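Local coordinates for GTP-binding nuclear protein GSP1 (Encephalitozoon cuniculi, PDB 4DJT) that probably binds and hydrolyses GTP as a Ran-type small GTPase that supports protein import into the nucleus and RNA export from it, at residues V122-I127 and Y151-A156; C15-G20 and S86-F91; D33-K38 and E188-N193; N48-F53 and K62-D67. All coordinates share one frame; numbering follows the deposited sequence. Where two conformers were deposited one is given.

Interaction 1. Residues V122-I127 and Y151-A156; sequences VCANKI and YFEISA. With GDP (guanosine-5'-diphosphate), chain C.
Segments 122-127 and 151-156 run side by side as parallel strands at their starts, the strand axes 23° apart, with Phe152 N bonded to Val122 O, Ala124 N to Phe152 O and Ile154 N to Ala124 O. The last of these is nearly straight (176° at the hydrogen, N to O 2.9 Å). On the face of Val122 and Ala124, the Tyr151 ring crosses Val122 obliquely and brings its hydroxyl to Ala124. Val122 CG1 meets Tyr151 CD1 at 3.7 Å, and Ala124 CB sits 3.3 Å from Tyr151 OH. On the other face, Ile154 CD1 packs against Cys123 CB. At the C-terminal ends of the strands the two segments form part of the guanine site. Asn125 CG stands anti to its backbone N (chi1 -171°), and Asn125 OD1 takes the Ala156 N-H in its carbonyl plane at 2.8 Å; ND2 is bonded to Val22 O, so both ends of the amide are used. The extended Lys126 chain lies over the base, Lys126 CG 3.6 Å from GDP C6. Its NZ ends near the ribose, weakly bonded to O4', while a salt bridge to Asp93 and a bond to Gly21 O hold it more firmly. Ser155 OG lies close to GDP O6 and is bonded to Asp128. Asn125-Asp128 and Ser155-Lys157 are the NKxD and SAK motifs of Ras-like GTPases. Asn125 thus locks one motif to the other, directing the Ala156 N-H at its own OD1 with GDP O6 close by; selection of guanine probably rests on Asp128 OD1, which is hydrogen-bonded to GDP.

Interaction 2. Residues C15-G20 and S86-F91; sequences CLIGDG and SGAILF. Unlike the reference sequence in segment 86-91: Leu90 (reference Phe). With GDP (guanosine-5'-diphosphate), chain C.
Cys15-Ile17 and Gly87-Phe91 are neighbouring parallel strands at the heart of the Ras-like alpha/beta fold, and the first of them leads into the P-loop around the GDP phosphates. Backbone bonds make the ladder: Cys15 N to Gly87 O, Ile89 N to Cys15 O, Ile17 N to Ile89 O and Phe91 N to Ile17 O. The last measures 2.9 Å from N to O.

Apolar contacts cover both faces. On one, Leu16 and Ile89 lie side by side and point the same way, Leu16 CD2 touching Ile89 CB. Leu16 CD2 also comes 3.8 Å from Phe91 CE2 in the plane of the ring, meeting its edge; another ring, that of Tyr27, has an edge-to-face contact with Phe91. On the other, Ile17 CG1, turned between its backbone N and carbonyl carbon (chi1 47°), meets Leu90 CD1 at 3.6 Å. Ile17 CD1 reaches on to Ala88 CB at 3.9 Å. Helix 103-114 covers this face through Trp106 and Phe110.

Close backbone approach continues at Gly18, whose CA, with no side chain in the way, comes 3.6 Å from Phe91 O. Beyond it Asp19, held by Trp106 NE1 at its OD1, carries the chain to the diphosphate. A single water joins the diverging backbones, accepting from Asp19 N and donating to Phe91 O, 2.9 Å from each.

Interaction 3. Residues D33-K38 and E188-N193; sequences DGRFEK and EPTEVN
Arg35 grips the backbone oxygen of Thr190 side-on with two nitrogens, tying the turn that leads into the predicted first switch region to an ST turn in the chain that follows helix 164-174. Arg35 NE lies 3.0 Å from Thr190 O, in the carbonyl plane and on a lone pair. Arg35 NH2 is 3.1 Å from Thr190 O but stands above that plane, 45° out of it. Seen from the arginine, the oxygen is in the guanidinium plane, so both N-H groups converge on one acceptor. Arg35 is extended from CG to NE (chi3 -177°), which sets NE beside Thr190 O. Glu191 OE2 is 4.5 Å from Arg35 NH2, too far for a salt bridge, though its charge may favour the guanidinium there.

Beside this grip Lys38 CE rests on Thr190 CG2 at 3.7 Å. Lys38 bends at chi4 (-63°), which places NZ, bonded to Arg30 O and His49 ND1.

Further out, a type I turn from Arg35 to Lys38 carries both basic side chains, closed by Lys38 N on Arg35 O at 3.1 Å. Asn29 holds the other segment at Thr190 OG1 and Val192 O. Such docking of the C-terminal extension on the G domain is consistent with the GDP-bound state, as in Ran. Within the ST turn, Thr190 OG1 accepts from Val192 N at 3.0 Å.

Interaction 4. Residues N48-F53 and K62-D67; sequences NHPVTF and KFNVWD
Phe63 N gives its hydrogen to Val51 O at 2.8 Å, almost straight at 171°, and Val51 N answers to Phe63 O. His49 and Val65 form a second hydrogen-bonded pair, His49 N to Val65 O also at 2.8 Å. These bonds knit strands 46-54 and 60-68 into the antiparallel hairpin that joins the two switch regions in Ras-like GTPases.

On the face of Asn48, Pro50 and Thr52, Asn48 CG is anti to its backbone N (chi1 -178°), and Asn48 ND2 donates to Asn64 OD1 at 3.0 Å. The donor stands above the Asn64 amide plane, the two amides being turned 66° apart. Asn48 OD1 sits over Asn64 C at 3.0 Å and also nears Trp66 CD1. Thr52 OG1, bonded to Asp33, rests against Lys62 CE.

The opposite face is mainly apolar, with His49 at its nucleotide end. Val51 CG1 touches both Phe63 CB and Val65 CG2. The edge of the Phe63 ring meets Phe53, Phe63 CE2 to Phe53 CD1 3.8 Å, the two side chains crossing at about a right angle; helix 164-174 covers Phe63 beyond. The edge of His49 packs at Asp67, His49 CD2 4.1 Å from Asp67 CB.

Asp67 OD2 is bonded to Thr25 OG1 and Tyr194 OH, and the nearest Asp67 side-chain atom lies about 4 Å from the magnesium ion. His49 NE2 also bonds Tyr194 OH. The lysine bond to His49 ND1 may disfavour a proton there, an effect the nearby Asp67 carboxylate would offset.

First along the chain comes 15-20, which waits 65 residues for its partner. Segment 33-38 then opens interaction 3, and 48-53 with 62-67 closes interaction 4, a short hairpin. Segment 86-91 closes interaction 2, which encloses interaction 4; strand 11-17 stands between the hairpin and strand 87-93 in the sheet, and Leu16 N meets Trp66 O. Interaction 1 follows in series, adding 120-125 and 150-154 beyond 87-93, where Cys123 N reaches Leu90 O. Last, 188-193 closes interaction 3, which therefore crosses interaction 2 and encloses 1 and 4. It fastens the C-terminal segment beside the hairpin, which Asp33 and Lys38 also touch.

Interaction 1. Residues V122-I127 and Y151-A156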
# COMPACT_ATOMS: atom_id res chain seq x y z
N VAL A 122 2.85 7.56 -2.01
CA VAL A 122 2.02 7.52 -3.22
C VAL A 122 2.75 6.74 -4.28
O VAL A 122 3.91 7.00 -4.56
CB VAL A 122 1.67 8.94 -3.74
CG1 VAL A 122 0.93 8.85 -5.08
CG2 VAL A 122 0.80 9.66 -2.71
N CYS A 123 2.05 5.75 -4.87
CA CYS A 123 2.59 4.93 -5.95
C CYS A 123 1.79 5.07 -7.24
O CYS A 123 0.61 4.79 -7.28
CB CYS A 123 2.60 3.44 -5.58
SG CYS A 123 3.69 3.08 -4.19
N ALA A 124 2.49 5.52 -8.27
CA ALA A 124 2.03 5.49 -9.63
C ALA A 124 2.22 4.08 -10.17
O ALA A 124 3.34 3.69 -10.51
CB ALA A 124 2.85 6.49 -10.46
N ASN A 125 1.13 3.33 -10.30
CA ASN A 125 1.22 1.95 -10.73
C ASN A 125 0.87 1.75 -12.22
O ASN A 125 0.20 2.59 -12.83
CB ASN A 125 0.33 1.06 -9.84
CG ASN A 125 0.53 -0.42 -10.11
OD1 ASN A 125 1.67 -0.87 -10.25
ND2 ASN A 125 -0.58 -1.22 -10.08
N LYS A 126 1.36 0.64 -12.76
CA LYS A 126 1.09 0.22 -14.15
C LYS A 126 1.91 1.05 -15.12
O LYS A 126 1.52 1.22 -16.29
CB LYS A 126 -0.39 0.33 -14.50
CG LYS A 126 -1.30 -0.43 -13.57
CD LYS A 126 -2.66 -0.67 -14.18
CE LYS A 126 -3.66 -1.24 -13.19
NZ LYS A 126 -5.05 -1.29 -13.73
N ILE A 127 3.07 1.54 -14.65
CA ILE A 127 3.97 2.29 -15.55
C ILE A 127 4.44 1.44 -16.71
O ILE A 127 5.06 1.96 -17.64
CB ILE A 127 5.24 2.85 -14.85
CG1 ILE A 127 6.11 1.69 -14.29
CG2 ILE A 127 4.83 3.85 -13.78
CD1 ILE A 127 7.40 2.14 -13.66
N TYR A 151 6.91 9.61 -3.35
CA TYR A 151 6.26 9.19 -4.58
C TYR A 151 7.14 8.22 -5.31
O TYR A 151 8.31 8.50 -5.55
CB TYR A 151 6.00 10.43 -5.46
CG TYR A 151 5.26 10.21 -6.78
CD1 TYR A 151 3.87 10.32 -6.84
CD2 TYR A 151 5.95 9.93 -7.95
CE1 TYR A 151 3.18 10.16 -8.04
CE2 TYR A 151 5.26 9.78 -9.17
CZ TYR A 151 3.89 9.90 -9.20
OH TYR A 151 3.21 9.74 -10.37
N PHE A 152 6.57 7.08 -5.69
CA PHE A 152 7.30 6.10 -6.49
C PHE A 152 6.52 5.67 -7.71
O PHE A 152 5.31 5.52 -7.65
CB PHE A 152 7.62 4.85 -5.66
CG PHE A 152 8.42 5.15 -4.42
CD1 PHE A 152 9.75 5.47 -4.50
CD2 PHE A 152 7.80 5.21 -3.18
CE1 PHE A 152 10.49 5.79 -3.37
CE2 PHE A 152 8.53 5.51 -2.05
CZ PHE A 152 9.87 5.79 -2.14
N GLU A 153 7.24 5.46 -8.81
CA GLU A 153 6.67 4.82 -10.02
C GLU A 153 6.97 3.33 -9.92
O GLU A 153 8.11 2.93 -9.68
CB GLU A 153 7.28 5.45 -11.28
CG GLU A 153 7.04 6.96 -11.30
CD GLU A 153 7.47 7.68 -12.58
OE1 GLU A 153 8.34 7.13 -13.33
OE2 GLU A 153 6.93 8.79 -12.82
N ILE A 154 5.93 2.50 -9.99
CA ILE A 154 6.10 1.03 -9.83
C ILE A 154 5.31 0.26 -10.90
O ILE A 154 4.38 0.78 -11.52
CB ILE A 154 5.61 0.51 -8.44
CG1 ILE A 154 4.11 0.64 -8.29
CG2 ILE A 154 6.25 1.28 -7.26
CD1 ILE A 154 3.54 -0.03 -7.02
N SER A 155 5.64 -1.01 -11.02
CA SER A 155 4.76 -1.98 -11.68
C SER A 155 4.46 -3.13 -10.71
O SER A 155 5.31 -3.92 -10.38
CB SER A 155 5.36 -2.51 -12.99
OG SER A 155 4.57 -3.62 -13.46
N ALA A 156 3.24 -3.17 -10.21
CA ALA A 156 2.85 -4.25 -9.33
C ALA A 156 2.94 -5.59 -10.04
O ALA A 156 3.16 -6.60 -9.41
CB ALA A 156 1.45 -4.02 -8.81
PB GDP C . -7.05 -3.58 -6.98
O1B GDP C . -6.69 -4.60 -5.90
O2B GDP C . -6.48 -2.19 -6.76
O3B GDP C . -8.53 -3.63 -7.35
O3A GDP C . -6.38 -4.05 -8.37
PA GDP C . -5.91 -5.51 -8.82
O1A GDP C . -4.59 -5.91 -8.20
O2A GDP C . -7.08 -6.43 -8.68
O5' GDP C . -5.58 -5.34 -10.36
C5' GDP C . -6.59 -4.79 -11.23
C4' GDP C . -6.21 -5.14 -12.65
O4' GDP C . -5.05 -4.42 -13.01
C3' GDP C . -5.86 -6.59 -12.82
O3' GDP C . -6.27 -7.00 -14.11
C2' GDP C . -4.36 -6.65 -12.78
O2' GDP C . -3.78 -7.72 -13.56
C1' GDP C . -4.02 -5.30 -13.35
N9 GDP C . -2.77 -4.79 -12.80
C8 GDP C . -2.43 -4.59 -11.51
N7 GDP C . -1.16 -4.12 -11.43
C5 GDP C . -0.71 -3.96 -12.67
C6 GDP C . 0.53 -3.50 -13.31
O6 GDP C . 1.52 -3.08 -12.63
N1 GDP C . 0.58 -3.51 -14.66
C2 GDP C . -0.46 -3.95 -15.42
N2 GDP C . -0.36 -3.94 -16.75
N3 GDP C . -1.62 -4.39 -14.90
C4 GDP C . -1.78 -4.41 -13.56

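Interaction 2. Residues C15-G20 and S86-F91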
# COMPACT_ATOMS: atom_id res chain seq x y z
N CYS A 15 -1.93 0.35 5.65
CA CYS A 15 -3.11 0.19 4.79
C CYS A 15 -2.79 0.46 3.34
O CYS A 15 -2.21 1.50 3.01
CB CYS A 15 -4.23 1.15 5.21
SG CYS A 15 -4.90 0.77 6.85
N LEU A 16 -3.20 -0.46 2.47
CA LEU A 16 -3.23 -0.17 1.02
C LEU A 16 -4.53 0.49 0.67
O LEU A 16 -5.60 -0.03 0.96
CB LEU A 16 -3.07 -1.43 0.18
CG LEU A 16 -1.91 -2.31 0.52
CD1 LEU A 16 -1.87 -3.53 -0.44
CD2 LEU A 16 -0.60 -1.53 0.49
N ILE A 17 -4.44 1.61 0.00
CA ILE A 17 -5.62 2.35 -0.40
C ILE A 17 -5.49 2.83 -1.83
O ILE A 17 -4.40 2.84 -2.40
CB ILE A 17 -5.88 3.53 0.54
CG1 ILE A 17 -4.61 4.33 0.80
CG2 ILE A 17 -6.42 3.00 1.84
CD1 ILE A 17 -4.87 5.61 1.62
N GLY A 18 -6.63 3.20 -2.40
CA GLY A 18 -6.72 3.57 -3.79
C GLY A 18 -7.90 2.89 -4.45
O GLY A 18 -8.43 1.89 -3.95
N ASP A 19 -8.31 3.43 -5.59
CA ASP A 19 -9.52 2.94 -6.26
C ASP A 19 -9.43 1.47 -6.64
O ASP A 19 -8.36 0.93 -6.84
CB ASP A 19 -9.80 3.74 -7.51
CG ASP A 19 -10.44 5.10 -7.22
OD1 ASP A 19 -10.66 5.49 -6.02
OD2 ASP A 19 -10.75 5.76 -8.21
N GLY A 20 -10.59 0.86 -6.80
CA GLY A 20 -10.66 -0.45 -7.39
C GLY A 20 -9.97 -0.45 -8.74
O GLY A 20 -10.11 0.50 -9.56
N SER A 86 -0.08 2.64 11.04
CA SER A 86 1.05 3.54 11.17
C SER A 86 1.32 4.28 9.88
O SER A 86 2.07 5.25 9.90
CB SER A 86 2.31 2.77 11.58
OG SER A 86 2.26 2.36 12.92
N GLY A 87 0.78 3.80 8.75
CA GLY A 87 1.05 4.39 7.45
C GLY A 87 0.14 3.83 6.41
O GLY A 87 -0.64 2.91 6.70
N ALA A 88 0.22 4.39 5.20
CA ALA A 88 -0.58 3.94 4.07
C ALA A 88 0.27 3.99 2.81
O ALA A 88 1.21 4.83 2.69
CB ALA A 88 -1.84 4.80 3.90
N ILE A 89 -0.03 3.09 1.88
CA ILE A 89 0.50 3.13 0.55
C ILE A 89 -0.69 3.35 -0.35
O ILE A 89 -1.64 2.57 -0.34
CB ILE A 89 1.26 1.82 0.12
CG1 ILE A 89 2.38 1.52 1.10
CG2 ILE A 89 1.84 1.97 -1.29
CD1 ILE A 89 3.08 0.18 0.89
N LEU A 90 -0.69 4.48 -1.05
CA LEU A 90 -1.85 4.92 -1.82
C LEU A 90 -1.51 4.84 -3.29
O LEU A 90 -0.52 5.42 -3.74
CB LEU A 90 -2.23 6.37 -1.40
CG LEU A 90 -3.30 7.07 -2.24
CD1 LEU A 90 -4.63 6.34 -2.21
CD2 LEU A 90 -3.45 8.52 -1.76
N PHE A 91 -2.28 4.03 -4.04
CA PHE A 91 -1.97 3.75 -5.42
C PHE A 91 -2.93 4.48 -6.34
O PHE A 91 -4.11 4.65 -6.01
CB PHE A 91 -2.16 2.28 -5.73
CG PHE A 91 -1.25 1.37 -4.95
CD1 PHE A 91 -0.16 0.80 -5.54
CD2 PHE A 91 -1.54 1.06 -3.63
CE1 PHE A 91 0.69 -0.04 -4.81
CE2 PHE A 91 -0.71 0.22 -2.90
CZ PHE A 91 0.40 -0.33 -3.50
PB GDP C . -7.05 -3.58 -6.98
O1B GDP C . -6.69 -4.60 -5.90
O2B GDP C . -6.48 -2.19 -6.76
O3B GDP C . -8.53 -3.63 -7.35
O3A GDP C . -6.38 -4.05 -8.37
PA GDP C . -5.91 -5.51 -8.82
O1A GDP C . -4.59 -5.91 -8.20
O2A GDP C . -7.08 -6.43 -8.68
O5' GDP C . -5.58 -5.34 -10.36
C5' GDP C . -6.59 -4.79 -11.23
C4' GDP C . -6.21 -5.14 -12.65
O4' GDP C . -5.05 -4.42 -13.01
C3' GDP C . -5.86 -6.59 -12.82
O3' GDP C . -6.27 -7.00 -14.11
C2' GDP C . -4.36 -6.65 -12.78
O2' GDP C . -3.78 -7.72 -13.56
C1' GDP C . -4.02 -5.30 -13.35
N9 GDP C . -2.77 -4.79 -12.80
C8 GDP C . -2.43 -4.59 -11.51
N7 GDP C . -1.16 -4.12 -11.43
C5 GDP C . -0.71 -3.96 -12.67
C6 GDP C . 0.53 -3.50 -13.31
O6 GDP C . 1.52 -3.08 -12.63
N1 GDP C . 0.58 -3.51 -14.66
C2 GDP C . -0.46 -3.95 -15.42
N2 GDP C . -0.36 -3.94 -16.75
N3 GDP C . -1.62 -4.39 -14.90
C4 GDP C . -1.78 -4.41 -13.56
O HOH W 1 -6.77 5.68 -6.49

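Interaction 3. Residues D33-K38 and E188-N193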
# COMPACT_ATOMS: atom_id res chain seq x y z
N ASP A 33 6.10 -13.35 3.81
CA ASP A 33 6.46 -14.21 4.95
C ASP A 33 5.83 -15.58 4.84
O ASP A 33 6.28 -16.51 5.51
CB ASP A 33 6.05 -13.61 6.29
CG ASP A 33 6.85 -12.42 6.66
OD1 ASP A 33 7.79 -12.09 5.90
OD2 ASP A 33 6.53 -11.81 7.70
N GLY A 34 4.82 -15.73 3.97
CA GLY A 34 4.23 -17.04 3.65
C GLY A 34 2.70 -16.93 3.52
O GLY A 34 2.09 -16.02 4.07
N ARG A 35 2.10 -17.84 2.77
CA ARG A 35 0.62 -17.85 2.66
C ARG A 35 -0.07 -18.06 4.00
O ARG A 35 -1.08 -17.41 4.29
CB ARG A 35 0.16 -18.94 1.73
CG ARG A 35 0.55 -18.69 0.32
CD ARG A 35 0.04 -19.82 -0.57
NE ARG A 35 0.47 -19.63 -1.94
CZ ARG A 35 1.64 -20.00 -2.42
NH1 ARG A 35 2.55 -20.60 -1.66
NH2 ARG A 35 1.93 -19.75 -3.67
N PHE A 36 0.43 -19.01 4.79
CA PHE A 36 -0.28 -19.41 6.06
C PHE A 36 -0.24 -18.31 7.09
O PHE A 36 -1.13 -18.19 7.94
CB PHE A 36 0.29 -20.72 6.65
CG PHE A 36 -0.44 -21.21 7.92
CD1 PHE A 36 -1.63 -21.92 7.83
CD2 PHE A 36 0.09 -20.96 9.19
CE1 PHE A 36 -2.28 -22.39 8.98
CE2 PHE A 36 -0.55 -21.43 10.34
CZ PHE A 36 -1.74 -22.13 10.24
N GLU A 37 0.76 -17.46 7.00
CA GLU A 37 0.90 -16.37 7.95
C GLU A 37 -0.11 -15.26 7.71
O GLU A 37 -0.32 -14.41 8.57
CB GLU A 37 2.33 -15.81 7.93
CG GLU A 37 3.39 -16.72 8.61
CD GLU A 37 3.85 -17.88 7.75
OE1 GLU A 37 3.29 -18.07 6.67
OE2 GLU A 37 4.77 -18.64 8.17
N LYS A 38 -0.74 -15.24 6.53
CA LYS A 38 -1.70 -14.19 6.21
C LYS A 38 -2.97 -14.44 7.00
O LYS A 38 -3.20 -15.56 7.50
CB LYS A 38 -1.96 -14.15 4.71
CG LYS A 38 -0.69 -14.08 3.87
CD LYS A 38 -0.95 -14.09 2.39
CE LYS A 38 0.37 -14.00 1.61
NZ LYS A 38 1.12 -12.72 1.85
N GLU A 188 6.84 -14.13 -5.13
CA GLU A 188 6.02 -14.97 -5.96
C GLU A 188 4.53 -14.68 -5.69
O GLU A 188 4.12 -14.53 -4.55
CB GLU A 188 6.36 -16.45 -5.77
CG GLU A 188 7.72 -16.79 -6.33
CD GLU A 188 8.21 -18.19 -6.00
OE1 GLU A 188 7.60 -18.92 -5.17
OE2 GLU A 188 9.24 -18.57 -6.59
N PRO A 189 3.75 -14.51 -6.77
CA PRO A 189 2.29 -14.36 -6.60
C PRO A 189 1.72 -15.54 -5.83
O PRO A 189 2.12 -16.67 -6.07
CB PRO A 189 1.77 -14.34 -8.05
CG PRO A 189 2.92 -13.82 -8.86
CD PRO A 189 4.17 -14.33 -8.18
N THR A 190 0.78 -15.29 -4.92
CA THR A 190 0.22 -16.37 -4.10
C THR A 190 -0.65 -17.35 -4.85
O THR A 190 -0.80 -18.49 -4.41
CB THR A 190 -0.66 -15.87 -2.96
OG1 THR A 190 -1.73 -15.09 -3.49
CG2 THR A 190 0.14 -14.99 -1.96
N GLU A 191 -1.29 -16.88 -5.92
CA GLU A 191 -2.34 -17.63 -6.62
C GLU A 191 -3.60 -17.83 -5.74
O GLU A 191 -4.43 -18.72 -5.99
CB GLU A 191 -1.79 -18.97 -7.17
CG GLU A 191 -0.50 -18.81 -7.94
CD GLU A 191 0.09 -20.13 -8.43
OE1 GLU A 191 -0.61 -20.83 -9.18
OE2 GLU A 191 1.24 -20.45 -8.05
N VAL A 192 -3.75 -16.97 -4.72
CA VAL A 192 -4.90 -16.99 -3.84
C VAL A 192 -5.76 -15.80 -4.19
O VAL A 192 -5.34 -14.64 -4.04
CB VAL A 192 -4.53 -16.90 -2.34
CG1 VAL A 192 -5.80 -16.88 -1.48
CG2 VAL A 192 -3.60 -18.06 -1.95
N ASN A 193 -6.94 -16.08 -4.72
CA ASN A 193 -7.91 -15.03 -4.95
C ASN A 193 -8.87 -14.95 -3.78
O ASN A 193 -9.66 -15.86 -3.54
CB ASN A 193 -8.70 -15.29 -6.22
CG ASN A 193 -9.96 -14.45 -6.29
OD1 ASN A 193 -9.93 -13.26 -5.95
ND2 ASN A 193 -11.10 -15.08 -6.71

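Interaction 4. Residues N48-F53 and K62-D67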
# COMPACT_ATOMS: atom_id res chain seq x y z
N ASN A 48 -4.72 -9.45 5.96
CA ASN A 48 -3.39 -9.00 6.37
C ASN A 48 -2.29 -9.83 5.75
O ASN A 48 -2.29 -11.05 5.88
CB ASN A 48 -3.19 -9.07 7.88
CG ASN A 48 -1.81 -8.56 8.27
OD1 ASN A 48 -1.51 -7.43 8.00
ND2 ASN A 48 -0.98 -9.40 8.89
N HIS A 49 -1.32 -9.14 5.14
CA HIS A 49 -0.11 -9.76 4.54
C HIS A 49 1.11 -9.37 5.33
O HIS A 49 1.58 -8.25 5.21
CB HIS A 49 0.06 -9.26 3.10
CG HIS A 49 -1.04 -9.66 2.17
ND1 HIS A 49 -1.03 -10.83 1.50
CD2 HIS A 49 -2.18 -8.97 1.74
CE1 HIS A 49 -2.12 -10.90 0.70
NE2 HIS A 49 -2.81 -9.76 0.85
N PRO A 50 1.62 -10.26 6.17
CA PRO A 50 2.88 -9.94 6.86
C PRO A 50 4.06 -10.03 5.92
O PRO A 50 4.23 -11.04 5.22
CB PRO A 50 3.01 -10.99 7.94
CG PRO A 50 1.82 -11.84 7.86
CD PRO A 50 0.93 -11.44 6.75
N VAL A 51 4.88 -8.97 5.92
CA VAL A 51 6.17 -8.98 5.20
C VAL A 51 7.29 -8.46 6.15
O VAL A 51 7.21 -7.35 6.70
CB VAL A 51 6.12 -8.21 3.87
CG1 VAL A 51 5.71 -6.74 4.07
CG2 VAL A 51 7.46 -8.31 3.15
N THR A 52 8.31 -9.30 6.32
CA THR A 52 9.42 -9.05 7.20
C THR A 52 10.68 -8.78 6.37
O THR A 52 11.00 -9.51 5.42
CB THR A 52 9.69 -10.25 8.12
OG1 THR A 52 8.51 -10.49 8.90
CG2 THR A 52 10.90 -9.94 9.06
N PHE A 53 11.38 -7.72 6.76
CA PHE A 53 12.69 -7.40 6.24
C PHE A 53 13.67 -7.38 7.41
O PHE A 53 13.33 -7.01 8.52
CB PHE A 53 12.68 -6.00 5.61
CG PHE A 53 11.73 -5.83 4.47
CD1 PHE A 53 10.42 -5.44 4.70
CD2 PHE A 53 12.12 -6.06 3.19
CE1 PHE A 53 9.53 -5.29 3.66
CE2 PHE A 53 11.23 -5.87 2.12
CZ PHE A 53 9.95 -5.47 2.37
N LYS A 62 8.72 -5.79 10.61
CA LYS A 62 7.55 -6.49 10.05
C LYS A 62 6.46 -5.49 9.75
O LYS A 62 6.05 -4.69 10.63
CB LYS A 62 7.01 -7.59 10.98
CG LYS A 62 5.73 -8.25 10.42
CD LYS A 62 5.17 -9.33 11.35
CE LYS A 62 5.97 -10.58 11.28
NZ LYS A 62 5.56 -11.50 12.37
N PHE A 63 5.99 -5.52 8.50
CA PHE A 63 4.82 -4.75 8.10
C PHE A 63 3.62 -5.70 7.99
O PHE A 63 3.66 -6.71 7.29
CB PHE A 63 5.09 -4.07 6.75
CG PHE A 63 6.24 -3.09 6.79
CD1 PHE A 63 6.06 -1.81 7.26
CD2 PHE A 63 7.49 -3.46 6.32
CE1 PHE A 63 7.10 -0.87 7.26
CE2 PHE A 63 8.54 -2.55 6.31
CZ PHE A 63 8.36 -1.26 6.79
N ASN A 64 2.54 -5.35 8.66
CA ASN A 64 1.29 -6.06 8.50
C ASN A 64 0.45 -5.26 7.57
O ASN A 64 -0.12 -4.22 7.96
CB ASN A 64 0.62 -6.23 9.88
CG ASN A 64 1.26 -7.32 10.70
OD1 ASN A 64 1.57 -8.42 10.19
ND2 ASN A 64 1.46 -7.04 12.00
N VAL A 65 0.47 -5.65 6.29
CA VAL A 65 -0.07 -4.84 5.23
C VAL A 65 -1.50 -5.31 4.92
O VAL A 65 -1.71 -6.45 4.56
CB VAL A 65 0.83 -4.90 3.95
CG1 VAL A 65 0.32 -3.89 2.92
CG2 VAL A 65 2.27 -4.65 4.30
N TRP A 66 -2.48 -4.44 5.16
CA TRP A 66 -3.90 -4.76 4.92
C TRP A 66 -4.31 -4.45 3.54
O TRP A 66 -3.99 -3.37 3.02
CB TRP A 66 -4.79 -3.99 5.89
CG TRP A 66 -4.73 -4.54 7.27
CD1 TRP A 66 -3.65 -5.12 7.91
CD2 TRP A 66 -5.81 -4.59 8.24
NE1 TRP A 66 -4.00 -5.54 9.16
CE2 TRP A 66 -5.27 -5.22 9.43
CE3 TRP A 66 -7.14 -4.16 8.25
CZ2 TRP A 66 -6.04 -5.43 10.56
CZ3 TRP A 66 -7.90 -4.36 9.39
CH2 TRP A 66 -7.36 -4.98 10.53
N ASP A 67 -5.01 -5.38 2.93
CA ASP A 67 -5.57 -5.19 1.57
C ASP A 67 -7.03 -5.46 1.67
O ASP A 67 -7.44 -6.31 2.46
CB ASP A 67 -4.94 -6.21 0.60
CG ASP A 67 -5.38 -6.01 -0.85
OD1 ASP A 67 -5.67 -4.87 -1.21
OD2 ASP A 67 -5.34 -7.02 -1.64